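Local coordinates for protein activated BY transcription factor SSRB (PDB 2WNW) that is named for its activation by the transcription factor SsrB and belongs to O-glycosyl hydrolase family 30, pairing a TIM barrel with a beta sandwich, at residues A[161-164]-A[165-168]; A[177-180]-A[181-184]; A[316-319]-A[320-324]. All coordinates share one frame; numbering follows the deposited sequence.

How the contacts relate
The three contacts follow one another along the chain, and all lie in the TIM-barrel part of a family 30 protein. Contact 1 forms the start of helix 167-183 and contact 2 its last turns, so that together they describe the two ends of one barrel helix, their centres about 23 Å apart and their nearest atoms about 11 Å. Contact 3 closes helix 305-322, between strands 289-294 and 327-330, with its centre about 34 Å from that of contact 2, on the opposite side of the chain's centre. The contacts thus sit at the ends of outer helices at separate places round one closed parallel sheet, and contact 3 also meets the beta sandwich and the second subunit.

Contact 1. Residues A[161-164]-A[165-168]; sequences KLRR and ECYA
Leu162 lies against Tyr167 on the buried side of this turn, its CD2 methyl 3.5 Å from CD1 of the ring. The other methyl of the same leucine, CD1, reaches CB of Cys166 at 3.9 Å, so the fork of the side chain straddles two successive residues. Oxygen atoms line the edge of the ring: the carbonyl oxygens of Leu162 and Arg163 lie in its plane, and a water joins the phenol OH to O of Leu162. Pro146, Met150 and Tyr208 also pack against the leucine. This is the start of a helix: Cys166 occupies the N-cap position of helix 167-183, the barrel helix that follows strand 138-143. The backbone N of Cys166 donates to O of Arg163 at 2.7 Å, from well above the carbonyl plane, while Tyr167 N makes only a weak bond to O of Arg164. Toward solvent the contact relies on long, charged chains. With CG anti to the backbone N (chi1 -179°) and a bend at chi2, Arg164 is carried over one face of the Tyr167 ring; CD makes a CH-pi contact 4.2 Å from the ring centroid, and CZ a cation-pi contact 4.4 Å from the same point. The guanidinium is tilted 38° from the ring rather than laid flat on it. Farther round, Arg163 NH1 forms a salt bridge of 2.6 Å with Glu165 OE1, met on the anti side and bent at the hydrogen (139°). SG of Cys166 lies over one face of the Arg163 guanidinium, whose NH2 is hydrogen-bonded to O of Phe149.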
loop_
_atom_site.group_PDB
_atom_site.type_symbol
_atom_site.label_atom_id
_atom_site.label_comp_id
_atom_site.label_asym_id
_atom_site.label_seq_id
_atom_site.Cartn_x
_atom_site.Cartn_y
_atom_site.Cartn_z
ATOM N N LYS A 161 -10.445 -29.007 21.477
ATOM C CA LYS A 161 -9.069 -29.164 21.015
ATOM C C LYS A 161 -8.736 -30.633 20.801
ATOM O O LYS A 161 -9.413 -31.518 21.324
ATOM C CB LYS A 161 -8.091 -28.573 22.033
ATOM C CG LYS A 161 -8.366 -27.124 22.383
ATOM C CD LYS A 161 -7.294 -26.549 23.295
ATOM C CE LYS A 161 -5.989 -26.327 22.543
ATOM N NZ LYS A 161 -4.979 -25.622 23.382
ATOM N N LEU A 162 -7.692 -30.889 20.020
ATOM C CA LEU A 162 -7.257 -32.253 19.765
ATOM C C LEU A 162 -6.606 -32.734 21.057
ATOM O O LEU A 162 -5.767 -32.038 21.625
ATOM C CB LEU A 162 -6.231 -32.276 18.624
ATOM C CG LEU A 162 -5.614 -33.628 18.254
ATOM C CD1 LEU A 162 -6.703 -34.577 17.792
ATOM C CD2 LEU A 162 -4.574 -33.435 17.151
ATOM N N ARG A 163 -7.007 -33.903 21.546
ATOM C CA ARG A 163 -6.407 -34.415 22.770
ATOM C C ARG A 163 -4.938 -34.679 22.478
ATOM O O ARG A 163 -4.598 -35.233 21.434
ATOM C CB ARG A 163 -7.105 -35.702 23.222
ATOM C CG ARG A 163 -8.489 -35.467 23.805
ATOM C CD ARG A 163 -9.020 -36.727 24.476
ATOM N NE ARG A 163 -9.418 -37.745 23.512
ATOM C CZ ARG A 163 -9.042 -39.020 23.564
ATOM N NH1 ARG A 163 -8.244 -39.444 24.534
ATOM N NH2 ARG A 163 -9.480 -39.879 22.655
ATOM N N ARG A 164 -4.068 -34.273 23.395
ATOM C CA ARG A 164 -2.637 -34.452 23.193
ATOM C C ARG A 164 -2.261 -35.890 22.854
ATOM O O ARG A 164 -1.353 -36.123 22.060
ATOM C CB ARG A 164 -1.858 -33.997 24.430
ATOM C CG ARG A 164 -0.350 -34.130 24.272
ATOM C CD ARG A 164 0.172 -33.252 23.136
ATOM N NE ARG A 164 1.498 -33.675 22.690
ATOM C CZ ARG A 164 2.252 -32.997 21.831
ATOM N NH1 ARG A 164 1.816 -31.854 21.319
ATOM N NH2 ARG A 164 3.443 -33.465 21.480
ATOM N N GLU A 165 -2.964 -36.854 23.442
ATOM C CA GLU A 165 -2.657 -38.252 23.172
ATOM C C GLU A 165 -3.184 -38.726 21.817
ATOM O O GLU A 165 -3.012 -39.892 21.454
ATOM C CB GLU A 165 -3.195 -39.156 24.293
ATOM C CG GLU A 165 -4.706 -39.160 24.481
ATOM C CD GLU A 165 -5.209 -38.041 25.386
ATOM O OE1 GLU A 165 -6.362 -38.144 25.858
ATOM O OE2 GLU A 165 -4.468 -37.063 25.625
ATOM N N CYS A 166 -3.816 -37.821 21.068
ATOM C CA CYS A 166 -4.350 -38.165 19.750
ATOM C C CYS A 166 -3.625 -37.468 18.601
ATOM O O CYS A 166 -4.059 -37.555 17.451
ATOM C CB CYS A 166 -5.843 -37.832 19.672
ATOM S SG CYS A 166 -6.877 -38.835 20.761
ATOM N N TYR A 167 -2.527 -36.779 18.899
ATOM C CA TYR A 167 -1.784 -36.092 17.846
ATOM C C TYR A 167 -1.283 -37.077 16.798
ATOM O O TYR A 167 -1.453 -36.858 15.598
ATOM C CB TYR A 167 -0.612 -35.300 18.440
ATOM C CG TYR A 167 -0.978 -33.891 18.867
ATOM C CD1 TYR A 167 -2.113 -33.645 19.642
ATOM C CD2 TYR A 167 -0.176 -32.803 18.512
ATOM C CE1 TYR A 167 -2.442 -32.352 20.056
ATOM C CE2 TYR A 167 -0.493 -31.507 18.921
ATOM C CZ TYR A 167 -1.624 -31.287 19.693
ATOM O OH TYR A 167 -1.924 -30.012 20.118
ATOM N N ALA A 168 -0.666 -38.165 17.247
ATOM C CA ALA A 168 -0.154 -39.171 16.326
ATOM C C ALA A 168 -1.284 -39.800 15.514
ATOM O O ALA A 168 -1.166 -39.983 14.298
ATOM C CB ALA A 168 0.601 -40.248 17.096
HETATM O O HOH W 1 -4.374 -29.717 21.181
HETATM O O HOH W 2 0.045 -38.463 20.226
#

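Contact 2. Residues A[177-180]-A[181-184]; sequences YLLE and YRRH
Tyr177 and Tyr181, one helical turn apart, meet ring to ring without forming either a parallel stack or a T. Their centroids lie 4.3 Å apart and their planes are inclined by 34°, so the two rings converge along one border: CE1 of Tyr177 sits over the face of Tyr181, near its rim, 3.4 Å from CE2. Different first torsions bring this about. Tyr177 holds CG anti to its backbone nitrogen (chi1 161°), whereas Tyr181 has it beside the nitrogen (chi1 -84°), and each ring is thereby swung to the same flank of the helix. A water bridges the hydroxyl groups, 2.8 Å from OH of Tyr177 and 3.0 Å from OH of Tyr181, and the latter hydroxyl is also hydrogen-bonded to Asp119.

Glu180 leaves another flank of the helix, bends at chi2, and brings one carboxylate oxygen into a bond with Arg183 and the other close to His184. OE1 forms a salt bridge with NH1 of Arg183 at 2.8 Å, the carboxylate and guanidinium standing steeply across one another. OE2 comes equally near NE2 of His184, but the angle is too poor for a hydrogen bond. A second acid, Glu120, lies close to OE2, so a positive charge on the imidazole would probably ease the crowding of like charges. At the outer surface, Leu179 and Arg182 run side by side in the same direction, with CD2 of the leucine 3.5 Å from NH2.

Backbone bonds from Tyr181, Arg182 and Arg183 back to Tyr177, Leu178 and Leu179 are regular i to i+4 bonds, while the one from His184 to Glu180 is weak, as the helix runs out. The tyrosine flank faces Met88 and Ile90 of strand 85-90 and Ile127 of helix 124-133, an arrangement typical of the amphipathic outer helices of a TIM barrel.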
loop_
_atom_site.group_PDB
_atom_site.type_symbol
_atom_site.label_atom_id
_atom_site.label_comp_id
_atom_site.label_asym_id
_atom_site.label_seq_id
_atom_site.Cartn_x
_atom_site.Cartn_y
_atom_site.Cartn_z
ATOM N N TYR A 177 -5.738 -40.296 4.448
ATOM C CA TYR A 177 -6.579 -39.466 3.595
ATOM C C TYR A 177 -5.791 -39.253 2.298
ATOM O O TYR A 177 -6.319 -39.416 1.197
ATOM C CB TYR A 177 -6.836 -38.116 4.279
ATOM C CG TYR A 177 -7.297 -37.012 3.347
ATOM C CD1 TYR A 177 -8.645 -36.852 3.028
ATOM C CD2 TYR A 177 -6.377 -36.124 2.785
ATOM C CE1 TYR A 177 -9.068 -35.834 2.175
ATOM C CE2 TYR A 177 -6.788 -35.104 1.929
ATOM C CZ TYR A 177 -8.133 -34.964 1.631
ATOM O OH TYR A 177 -8.543 -33.952 0.800
ATOM N N LEU A 178 -4.515 -38.898 2.441
ATOM C CA LEU A 178 -3.653 -38.665 1.285
ATOM C C LEU A 178 -3.476 -39.926 0.435
ATOM O O LEU A 178 -3.506 -39.857 -0.793
ATOM C CB LEU A 178 -2.284 -38.143 1.736
ATOM C CG LEU A 178 -2.246 -36.745 2.367
ATOM C CD1 LEU A 178 -0.843 -36.443 2.877
ATOM C CD2 LEU A 178 -2.677 -35.704 1.339
ATOM N N LEU A 179 -3.289 -41.073 1.085
ATOM C CA LEU A 179 -3.125 -42.333 0.358
ATOM C C LEU A 179 -4.420 -42.694 -0.363
ATOM O O LEU A 179 -4.403 -43.148 -1.508
ATOM C CB LEU A 179 -2.738 -43.455 1.323
ATOM C CG LEU A 179 -1.386 -43.270 2.013
ATOM C CD1 LEU A 179 -1.168 -44.378 3.022
ATOM C CD2 LEU A 179 -0.280 -43.263 0.965
ATOM N N GLU A 180 -5.541 -42.493 0.323
ATOM C CA GLU A 180 -6.862 -42.771 -0.237
ATOM C C GLU A 180 -7.074 -41.970 -1.523
ATOM O O GLU A 180 -7.459 -42.520 -2.556
ATOM C CB GLU A 180 -7.936 -42.416 0.796
ATOM C CG GLU A 180 -9.342 -42.179 0.249
ATOM C CD GLU A 180 -9.924 -43.382 -0.470
ATOM O OE1 GLU A 180 -9.491 -44.523 -0.200
ATOM O OE2 GLU A 180 -10.836 -43.181 -1.303
ATOM N N TYR A 181 -6.816 -40.668 -1.461
ATOM C CA TYR A 181 -6.983 -39.827 -2.636
ATOM C C TYR A 181 -5.998 -40.176 -3.752
ATOM O O TYR A 181 -6.354 -40.136 -4.929
ATOM C CB TYR A 181 -6.868 -38.346 -2.250
ATOM C CG TYR A 181 -8.176 -37.762 -1.742
ATOM C CD1 TYR A 181 -8.713 -36.606 -2.307
ATOM C CD2 TYR A 181 -8.899 -38.394 -0.730
ATOM C CE1 TYR A 181 -9.944 -36.096 -1.879
ATOM C CE2 TYR A 181 -10.126 -37.896 -0.297
ATOM C CZ TYR A 181 -10.643 -36.748 -0.875
ATOM O OH TYR A 181 -11.860 -36.260 -0.455
ATOM N N ARG A 182 -4.769 -40.537 -3.395
ATOM C CA ARG A 182 -3.786 -40.889 -4.414
ATOM C C ARG A 182 -4.239 -42.139 -5.174
ATOM O O ARG A 182 -3.987 -42.272 -6.374
ATOM C CB ARG A 182 -2.407 -41.120 -3.782
ATOM C CG ARG A 182 -1.295 -41.265 -4.814
ATOM C CD ARG A 182 0.085 -41.019 -4.216
ATOM N NE ARG A 182 0.473 -42.031 -3.239
ATOM C CZ ARG A 182 1.635 -42.029 -2.591
ATOM N NH1 ARG A 182 2.519 -41.065 -2.818
ATOM N NH2 ARG A 182 1.917 -42.989 -1.722
ATOM N N ARG A 183 -4.909 -43.049 -4.475
ATOM C CA ARG A 183 -5.411 -44.272 -5.098
ATOM C C ARG A 183 -6.458 -43.954 -6.159
ATOM O O ARG A 183 -6.640 -44.715 -7.109
ATOM C CB ARG A 183 -6.041 -45.188 -4.050
ATOM C CG ARG A 183 -5.072 -46.102 -3.322
ATOM C CD ARG A 183 -5.814 -46.839 -2.226
ATOM N NE ARG A 183 -7.089 -47.356 -2.720
ATOM C CZ ARG A 183 -8.203 -47.406 -1.998
ATOM N NH1 ARG A 183 -8.201 -46.968 -0.744
ATOM N NH2 ARG A 183 -9.324 -47.877 -2.532
ATOM N N HIS A 184 -7.149 -42.830 -5.989
ATOM C CA HIS A 184 -8.180 -42.409 -6.931
ATOM C C HIS A 184 -7.638 -41.393 -7.934
ATOM O O HIS A 184 -8.400 -40.662 -8.571
ATOM C CB HIS A 184 -9.375 -41.827 -6.170
ATOM C CG HIS A 184 -10.119 -42.843 -5.358
ATOM N ND1 HIS A 184 -11.257 -43.473 -5.816
ATOM C CD2 HIS A 184 -9.865 -43.369 -4.137
ATOM C CE1 HIS A 184 -11.672 -44.342 -4.911
ATOM N NE2 HIS A 184 -10.844 -44.300 -3.883
HETATM O O HOH W 3 -11.228 -33.499 0.407
#

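Contact 3. Residues A[316-319]-A[320-324]; sequences DMIG and NFKSG
The carboxylate of Asp316 and the side-chain amide of Asn320, one turn on, cross obliquely with their planes 85° apart, the aspartate also being tied to Lys242 by a salt bridge. The other flat group, the Phe321 ring, has CD2 3.1 Å from the carbonyl oxygen of Met317, which approaches obliquely; Phe398 meets this ring edge-to-face, and the ring of Phe48 is inclined to it at about 45°.

Regular helical bonds link Asn320, Phe321 and Lys322 back to Asp316, Met317 and Ile318. The next carbonyl, that of Gly319, is gripped twice by one residue: Ser323 OG donates to it at 2.8 Å, and Ser323 N adds a weak bond at 3.0 Å. With OG beside its own backbone nitrogen (chi1 -56°), the serine hydroxyl reaches back along the last turn to this carbonyl. Gly324 then leaves helical geometry with a positive phi of 118°, completing a Schellman motif.

Lys322 extends away from the turn, its amine bonded to Ser276 of the second subunit and paired with Glu395. The helix end is thus wedged between barrel and sandwich: Asp316 and Asn320 rest on Phe292 of strand 289-294 and Phe275 of helix 275-284, while Phe321 and Lys322 lean on Val396 of strand 393-399.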
loop_
_atom_site.group_PDB
_atom_site.type_symbol
_atom_site.label_atom_id
_atom_site.label_comp_id
_atom_site.label_asym_id
_atom_site.label_seq_id
_atom_site.Cartn_x
_atom_site.Cartn_y
_atom_site.Cartn_z
ATOM N N ASP A 316 -10.016 -7.092 -2.641
ATOM C CA ASP A 316 -9.133 -7.916 -1.830
ATOM C C ASP A 316 -8.038 -8.576 -2.659
ATOM O O ASP A 316 -6.881 -8.631 -2.237
ATOM C CB ASP A 316 -9.927 -8.981 -1.067
ATOM C CG ASP A 316 -9.143 -9.547 0.101
ATOM O OD1 ASP A 316 -8.590 -10.663 -0.016
ATOM O OD2 ASP A 316 -9.061 -8.853 1.132
ATOM N N MET A 317 -8.391 -9.071 -3.841
ATOM C CA MET A 317 -7.403 -9.714 -4.701
ATOM C C MET A 317 -6.285 -8.759 -5.112
ATOM O O MET A 317 -5.103 -9.094 -5.015
ATOM C CB MET A 317 -8.081 -10.280 -5.950
ATOM C CG MET A 317 -9.025 -11.434 -5.647
ATOM S SD MET A 317 -9.931 -11.986 -7.103
ATOM C CE MET A 317 -8.713 -13.049 -7.890
ATOM N N ILE A 318 -6.655 -7.568 -5.569
ATOM C CA ILE A 318 -5.659 -6.588 -5.986
ATOM C C ILE A 318 -4.747 -6.217 -4.821
ATOM O O ILE A 318 -3.525 -6.225 -4.955
ATOM C CB ILE A 318 -6.335 -5.320 -6.560
ATOM C CG1 ILE A 318 -7.040 -5.675 -7.876
ATOM C CG2 ILE A 318 -5.299 -4.223 -6.783
ATOM C CD1 ILE A 318 -7.913 -4.565 -8.441
ATOM N N GLY A 319 -5.342 -5.909 -3.674
ATOM C CA GLY A 319 -4.549 -5.552 -2.511
ATOM C C GLY A 319 -3.610 -6.660 -2.058
ATOM O O GLY A 319 -2.447 -6.406 -1.731
ATOM N N ASN A 320 -4.111 -7.891 -2.030
ATOM C CA ASN A 320 -3.300 -9.027 -1.611
ATOM C C ASN A 320 -2.073 -9.186 -2.499
ATOM O O ASN A 320 -0.949 -9.257 -2.010
ATOM C CB ASN A 320 -4.125 -10.322 -1.651
ATOM C CG ASN A 320 -5.132 -10.410 -0.520
ATOM O OD1 ASN A 320 -5.967 -11.315 -0.485
ATOM N ND2 ASN A 320 -5.055 -9.477 0.411
ATOM N N PHE A 321 -2.285 -9.234 -3.809
ATOM C CA PHE A 321 -1.163 -9.410 -4.721
ATOM C C PHE A 321 -0.185 -8.239 -4.720
ATOM O O PHE A 321 1.022 -8.442 -4.840
ATOM C CB PHE A 321 -1.682 -9.725 -6.125
ATOM C CG PHE A 321 -2.230 -11.122 -6.251
ATOM C CD1 PHE A 321 -1.396 -12.225 -6.080
ATOM C CD2 PHE A 321 -3.580 -11.340 -6.501
ATOM C CE1 PHE A 321 -1.896 -13.524 -6.156
ATOM C CE2 PHE A 321 -4.093 -12.637 -6.579
ATOM C CZ PHE A 321 -3.250 -13.731 -6.405
ATOM N N LYS A 322 -0.686 -7.017 -4.566
ATOM C CA LYS A 322 0.213 -5.868 -4.519
ATOM C C LYS A 322 1.046 -5.942 -3.243
ATOM O O LYS A 322 2.153 -5.408 -3.181
ATOM C CB LYS A 322 -0.571 -4.553 -4.516
ATOM C CG LYS A 322 -1.194 -4.195 -5.848
ATOM C CD LYS A 322 -0.701 -2.838 -6.340
ATOM C CE LYS A 322 0.794 -2.830 -6.584
ATOM N NZ LYS A 322 1.289 -1.490 -7.036
ATOM N N SER A 323 0.512 -6.619 -2.231
ATOM C CA SER A 323 1.187 -6.728 -0.942
ATOM C C SER A 323 2.074 -7.952 -0.707
ATOM O O SER A 323 2.656 -8.080 0.367
ATOM C CB SER A 323 0.150 -6.629 0.176
ATOM O OG SER A 323 -0.582 -5.424 0.041
ATOM N N GLY A 324 2.166 -8.852 -1.683
ATOM C CA GLY A 324 3.031 -10.013 -1.521
ATOM C C GLY A 324 2.393 -11.394 -1.532
ATOM O O GLY A 324 3.079 -12.387 -1.276
#